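Local structure of seryl-tRNA synthetase, cytoplasmic (Candida albicans, 3QO8) at residues F298-P309 and V398-E409. The protein attaches serine to tRNA(Ser) in two steps, first activating the amino acid with ATP as Ser-AMP and then transferring it to the acceptor end of the tRNA. Residues are numbered along the deposited sequence; the frame is centred on the assembly and turned at random.
Sequences FEKIEQFVLTEP and VHCLNSTLSATE. With SSA (5'-O-(N-(L-seryl)-sulfamoyl)adenosine), chain B.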
loop_
_atom_site.group_PDB
_atom_site.type_symbol
_atom_site.label_atom_id
_atom_site.label_comp_id
_atom_site.label_asym_id
_atom_site.label_seq_id
_atom_site.Cartn_x
_atom_site.Cartn_y
_atom_site.Cartn_z
ATOM N N PHE A 298 -5.777 5.446 2.172
ATOM C CA PHE A 298 -6.189 6.543 1.298
ATOM C C PHE A 298 -4.971 7.111 0.596
ATOM O O PHE A 298 -3.836 6.864 1.025
ATOM C CB PHE A 298 -6.959 7.640 2.085
ATOM C CG PHE A 298 -6.146 8.323 3.160
ATOM C CD1 PHE A 298 -5.451 9.492 2.889
ATOM C CD2 PHE A 298 -6.084 7.795 4.445
ATOM C CE1 PHE A 298 -4.707 10.131 3.891
ATOM C CE2 PHE A 298 -5.332 8.400 5.435
ATOM C CZ PHE A 298 -4.647 9.575 5.171
ATOM N N GLU A 299 -5.194 7.829 -0.503
ATOM C CA GLU A 299 -4.091 8.507 -1.196
ATOM C C GLU A 299 -3.974 9.971 -0.777
ATOM O O GLU A 299 -4.967 10.600 -0.422
ATOM C CB GLU A 299 -4.256 8.409 -2.718
ATOM C CG GLU A 299 -3.974 6.983 -3.273
ATOM C CD GLU A 299 -5.018 5.976 -2.818
ATOM O OE1 GLU A 299 -6.192 6.121 -3.212
ATOM O OE2 GLU A 299 -4.665 5.041 -2.070
ATOM N N LYS A 300 -2.763 10.517 -0.833
ATOM C CA LYS A 300 -2.560 11.904 -0.429
ATOM C C LYS A 300 -1.408 12.523 -1.207
ATOM O O LYS A 300 -0.316 11.941 -1.297
ATOM C CB LYS A 300 -2.304 12.005 1.088
ATOM C CG LYS A 300 -2.104 13.463 1.599
ATOM C CD LYS A 300 -2.164 13.569 3.155
ATOM C CE LYS A 300 -1.160 12.620 3.848
ATOM N NZ LYS A 300 0.221 12.736 3.293
ATOM N N ILE A 301 -1.676 13.684 -1.791
ATOM C CA ILE A 301 -0.637 14.564 -2.292
ATOM C C ILE A 301 -0.224 15.507 -1.160
ATOM O O ILE A 301 -1.045 16.248 -0.617
ATOM C CB ILE A 301 -1.107 15.380 -3.513
ATOM C CG1 ILE A 301 -1.606 14.436 -4.623
ATOM C CG2 ILE A 301 0.026 16.288 -4.008
ATOM C CD1 ILE A 301 -0.615 13.320 -4.970
ATOM N N GLU A 302 1.066 15.470 -0.839
ATOM C CA GLU A 302 1.653 16.124 0.315
ATOM C C GLU A 302 2.630 17.212 -0.141
ATOM O O GLU A 302 3.404 17.004 -1.079
ATOM C CB GLU A 302 2.453 15.064 1.097
ATOM C CG GLU A 302 3.161 15.581 2.347
ATOM C CD GLU A 302 2.202 15.815 3.510
ATOM O OE1 GLU A 302 0.973 15.678 3.303
ATOM O OE2 GLU A 302 2.679 16.123 4.635
ATOM N N GLN A 303 2.603 18.368 0.514
ATOM C CA GLN A 303 3.687 19.343 0.363
ATOM C C GLN A 303 4.741 19.063 1.421
ATOM O O GLN A 303 4.425 19.002 2.611
ATOM C CB GLN A 303 3.186 20.770 0.604
ATOM C CG GLN A 303 2.122 21.249 -0.331
ATOM C CD GLN A 303 1.734 22.682 -0.013
ATOM O OE1 GLN A 303 2.537 23.596 -0.167
ATOM N NE2 GLN A 303 0.509 22.875 0.458
ATOM N N PHE A 304 5.995 18.898 1.016
ATOM C CA PHE A 304 7.041 18.768 2.015
ATOM C C PHE A 304 8.191 19.680 1.628
ATOM O O PHE A 304 8.699 19.617 0.503
ATOM C CB PHE A 304 7.540 17.325 2.196
ATOM C CG PHE A 304 8.494 17.176 3.368
ATOM C CD1 PHE A 304 8.013 16.848 4.634
ATOM C CD2 PHE A 304 9.842 17.441 3.220
ATOM C CE1 PHE A 304 8.873 16.742 5.717
ATOM C CE2 PHE A 304 10.717 17.345 4.303
ATOM C CZ PHE A 304 10.233 16.998 5.550
ATOM N N VAL A 305 8.602 20.521 2.566
ATOM C CA VAL A 305 9.561 21.572 2.260
ATOM C C VAL A 305 10.642 21.661 3.320
ATOM O O VAL A 305 10.364 21.558 4.509
ATOM C CB VAL A 305 8.869 22.953 2.154
ATOM C CG1 VAL A 305 9.889 24.031 1.774
ATOM C CG2 VAL A 305 7.735 22.908 1.138
ATOM N N LEU A 306 11.876 21.850 2.864
ATOM C CA LEU A 306 12.999 22.130 3.736
ATOM C C LEU A 306 13.471 23.528 3.394
ATOM O O LEU A 306 13.606 23.876 2.218
ATOM C CB LEU A 306 14.133 21.120 3.491
ATOM C CG LEU A 306 13.868 19.632 3.701
ATOM C CD1 LEU A 306 13.120 19.053 2.519
ATOM C CD2 LEU A 306 15.200 18.876 3.847
ATOM N N THR A 307 13.710 24.338 4.419
ATOM C CA THR A 307 14.137 25.705 4.228
ATOM C C THR A 307 15.215 26.046 5.247
ATOM O O THR A 307 15.447 25.295 6.195
ATOM C CB THR A 307 12.995 26.721 4.531
ATOM O OG1 THR A 307 12.809 26.811 5.950
ATOM C CG2 THR A 307 11.674 26.298 3.903
ATOM N N GLU A 308 15.831 27.208 5.068
ATOM C CA GLU A 308 16.688 27.781 6.095
ATOM C C GLU A 308 15.853 28.141 7.315
ATOM O O GLU A 308 14.687 28.527 7.184
ATOM C CB GLU A 308 17.385 29.031 5.572
ATOM C CG GLU A 308 18.156 28.816 4.293
ATOM C CD GLU A 308 19.048 29.993 3.968
ATOM O OE1 GLU A 308 18.887 30.576 2.881
ATOM O OE2 GLU A 308 19.912 30.333 4.804
ATOM N N PRO A 309 16.445 28.014 8.509
ATOM C CA PRO A 309 15.730 28.355 9.744
ATOM C C PRO A 309 15.076 29.740 9.669
ATOM O O PRO A 309 13.964 29.933 10.159
ATOM C CB PRO A 309 16.840 28.337 10.797
ATOM C CG PRO A 309 17.812 27.308 10.280
ATOM C CD PRO A 309 17.773 27.421 8.772
ATOM N N VAL A 398 18.250 22.396 8.997
ATOM C CA VAL A 398 17.192 22.980 8.184
ATOM C C VAL A 398 15.902 22.977 8.992
ATOM O O VAL A 398 15.791 22.296 10.012
ATOM C CB VAL A 398 16.939 22.149 6.904
ATOM C CG1 VAL A 398 18.172 22.138 6.012
ATOM C CG2 VAL A 398 16.537 20.727 7.272
ATOM N N HIS A 399 14.916 23.734 8.541
ATOM C CA HIS A 399 13.585 23.579 9.096
ATOM C C HIS A 399 12.778 22.737 8.129
ATOM O O HIS A 399 12.964 22.848 6.916
ATOM C CB HIS A 399 12.910 24.938 9.303
ATOM C CG HIS A 399 13.373 25.656 10.532
ATOM N ND1 HIS A 399 12.768 26.803 10.995
ATOM C CD2 HIS A 399 14.380 25.387 11.397
ATOM C CE1 HIS A 399 13.382 27.212 12.090
ATOM N NE2 HIS A 399 14.363 26.371 12.357
ATOM N N CYS A 400 11.912 21.886 8.676
ATOM C CA CYS A 400 10.987 21.083 7.887
ATOM C C CYS A 400 9.556 21.528 8.120
ATOM O O CYS A 400 9.138 21.769 9.252
ATOM C CB CYS A 400 11.108 19.604 8.234
ATOM S SG CYS A 400 12.832 19.035 8.085
ATOM N N LEU A 401 8.817 21.616 7.027
ATOM C CA LEU A 401 7.403 21.931 7.074
ATOM C C LEU A 401 6.685 20.898 6.245
ATOM O O LEU A 401 7.247 20.360 5.285
ATOM C CB LEU A 401 7.153 23.308 6.471
ATOM C CG LEU A 401 7.885 24.496 7.103
ATOM C CD1 LEU A 401 9.109 24.859 6.276
ATOM C CD2 LEU A 401 6.928 25.693 7.190
ATOM N N ASN A 402 5.443 20.611 6.610
ATOM C CA ASN A 402 4.636 19.718 5.807
ATOM C C ASN A 402 3.214 20.231 5.784
ATOM O O ASN A 402 2.744 20.828 6.764
ATOM C CB ASN A 402 4.702 18.281 6.341
ATOM C CG ASN A 402 3.982 18.114 7.674
ATOM O OD1 ASN A 402 2.769 17.857 7.717
ATOM N ND2 ASN A 402 4.727 18.246 8.771
ATOM N N SER A 403 2.540 20.036 4.656
ATOM C CA SER A 403 1.140 20.416 4.551
ATOM C C SER A 403 0.413 19.510 3.575
ATOM O O SER A 403 0.905 19.235 2.482
ATOM C CB SER A 403 0.996 21.882 4.129
ATOM O OG SER A 403 -0.365 22.206 3.856
ATOM N N THR A 404 -0.763 19.038 3.967
ATOM C CA THR A 404 -1.604 18.348 3.014
ATOM C C THR A 404 -1.813 19.260 1.808
ATOM O O THR A 404 -2.021 20.454 1.971
ATOM C CB THR A 404 -2.984 18.066 3.609
ATOM O OG1 THR A 404 -2.838 17.530 4.931
ATOM C CG2 THR A 404 -3.760 17.101 2.718
ATOM N N LEU A 405 -1.745 18.714 0.598
ATOM C CA LEU A 405 -2.368 19.403 -0.523
ATOM C C LEU A 405 -3.764 18.813 -0.687
ATOM O O LEU A 405 -4.754 19.504 -0.498
ATOM C CB LEU A 405 -1.572 19.281 -1.831
ATOM C CG LEU A 405 -2.297 20.053 -2.947
ATOM C CD1 LEU A 405 -2.092 21.569 -2.802
ATOM C CD2 LEU A 405 -1.908 19.592 -4.331
ATOM N N SER A 406 -3.845 17.525 -1.014
ATOM C CA SER A 406 -5.142 16.848 -1.066
ATOM C C SER A 406 -5.066 15.402 -0.611
ATOM O O SER A 406 -4.343 14.603 -1.204
ATOM C CB SER A 406 -5.749 16.901 -2.471
ATOM O OG SER A 406 -6.988 16.192 -2.520
ATOM N N ALA A 407 -5.787 15.084 0.462
ATOM C CA ALA A 407 -6.093 13.702 0.792
ATOM C C ALA A 407 -7.260 13.353 -0.117
ATOM O O ALA A 407 -8.356 13.886 0.038
ATOM C CB ALA A 407 -6.486 13.580 2.246
ATOM N N THR A 408 -7.025 12.496 -1.105
ATOM C CA THR A 408 -7.920 12.484 -2.258
ATOM C C THR A 408 -9.321 11.911 -1.978
ATOM O O THR A 408 -10.325 12.469 -2.434
ATOM C CB THR A 408 -7.267 11.790 -3.488
ATOM O OG1 THR A 408 -6.949 10.437 -3.154
ATOM C CG2 THR A 408 -5.952 12.513 -3.877
ATOM N N GLU A 409 -9.398 10.797 -1.265
ATOM C CA GLU A 409 -10.712 10.219 -0.977
ATOM C C GLU A 409 -11.562 11.217 -0.160
ATOM O O GLU A 409 -12.751 11.399 -0.436
ATOM C CB GLU A 409 -10.597 8.879 -0.246
ATOM C CG GLU A 409 -10.332 7.660 -1.200
ATOM C CD GLU A 409 -8.857 7.453 -1.550
ATOM O OE1 GLU A 409 -8.006 8.228 -1.082
ATOM O OE2 GLU A 409 -8.550 6.504 -2.317
HETATM N N10 SSA B . 1.648 14.942 6.788
HETATM C CA SSA B . 0.579 15.706 7.427
HETATM C CB SSA B . 0.028 16.750 6.455
HETATM O OG SSA B . -0.708 16.111 5.394
HETATM C C9 SSA B . -0.523 14.789 7.877
HETATM O O9 SSA B . -0.515 13.595 7.604
HETATM N N8 SSA B . -1.502 15.354 8.577
HETATM S S1 SSA B . -2.894 14.621 8.878
HETATM O O1S SSA B . -2.772 13.535 9.808
HETATM O O2S SSA B . -3.811 15.590 9.380
HETATM O "O5'" SSA B . -3.491 14.090 7.560
HETATM C "C5'" SSA B . -3.645 14.937 6.434
HETATM C "C4'" SSA B . -5.053 14.760 5.857
HETATM O "O4'" SSA B . -5.327 13.415 5.447
HETATM C "C3'" SSA B . -6.161 15.079 6.836
HETATM O "O3'" SSA B . -6.320 16.501 6.949
HETATM C "C2'" SSA B . -7.342 14.382 6.172
HETATM O "O2'" SSA B . -7.850 15.181 5.086
HETATM C "C1'" SSA B . -6.714 13.124 5.572
HETATM N N9 SSA B . -6.896 11.975 6.482
HETATM C C8 SSA B . -6.318 11.792 7.680
HETATM N N7 SSA B . -6.758 10.625 8.198
HETATM C C5 SSA B . -7.608 10.084 7.305
HETATM C C6 SSA B . -8.341 8.914 7.282
HETATM N N6 SSA B . -8.263 8.069 8.333
HETATM N N1 SSA B . -9.121 8.640 6.210
HETATM C C2 SSA B . -9.186 9.491 5.179
HETATM N N3 SSA B . -8.477 10.627 5.170
HETATM C C4 SSA B . -7.696 10.944 6.229
#
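Phe304 CZ rests 3.8 Å from Cys400 CB, and Leu401 O lies over one face of the Phe304 ring, displaced toward its rim. With CG anti to the backbone N (chi1 -172°) the ring leans toward strand 399-404 along one face of the sheet, and helix 248-252 packs against it. Ile301 and Leu405 run side by side, with Ile301 CG2 3.8 Å from Leu405 CD2. At the other end of the strand pair, Pro309 CA sits 3.4 Å from the His399 ring centroid, a CH-pi contact over the face. Strands 298-307 and 399-404 are antiparallel neighbours in the catalytic sheet of the class II synthetase core, and a classic beta bulge shifts their register: Leu405 N and Ser406 N both donate to Ile301 O. Beyond the bulge, Ala407 leads into helix 408-419. The seryl-adenylate analogue lies against Phe298 and Ala407, its adenine over one face of the Phe298 ring and its ribose C1' 3.4 Å from Ala407 CB. Glu302 grips the seryl end with both carboxylate oxygens: OE1 accepts from the ligand OG and OE2 from N10, each at 2.7 Å. Thr404 OG1 donates to the same OG at 2.6 Å, while Lys300 NZ, also hydrogen-bonded to Thr246, makes a salt bridge to Glu302 OE1 from above the carboxylate plane. At the far edge Glu409 OE1 takes the Glu299 N-H on its syn side at 2.9 Å, and Glu299 OE2 is hydrogen-bonded to Ser276, OE1 to Gln208 of the second subunit.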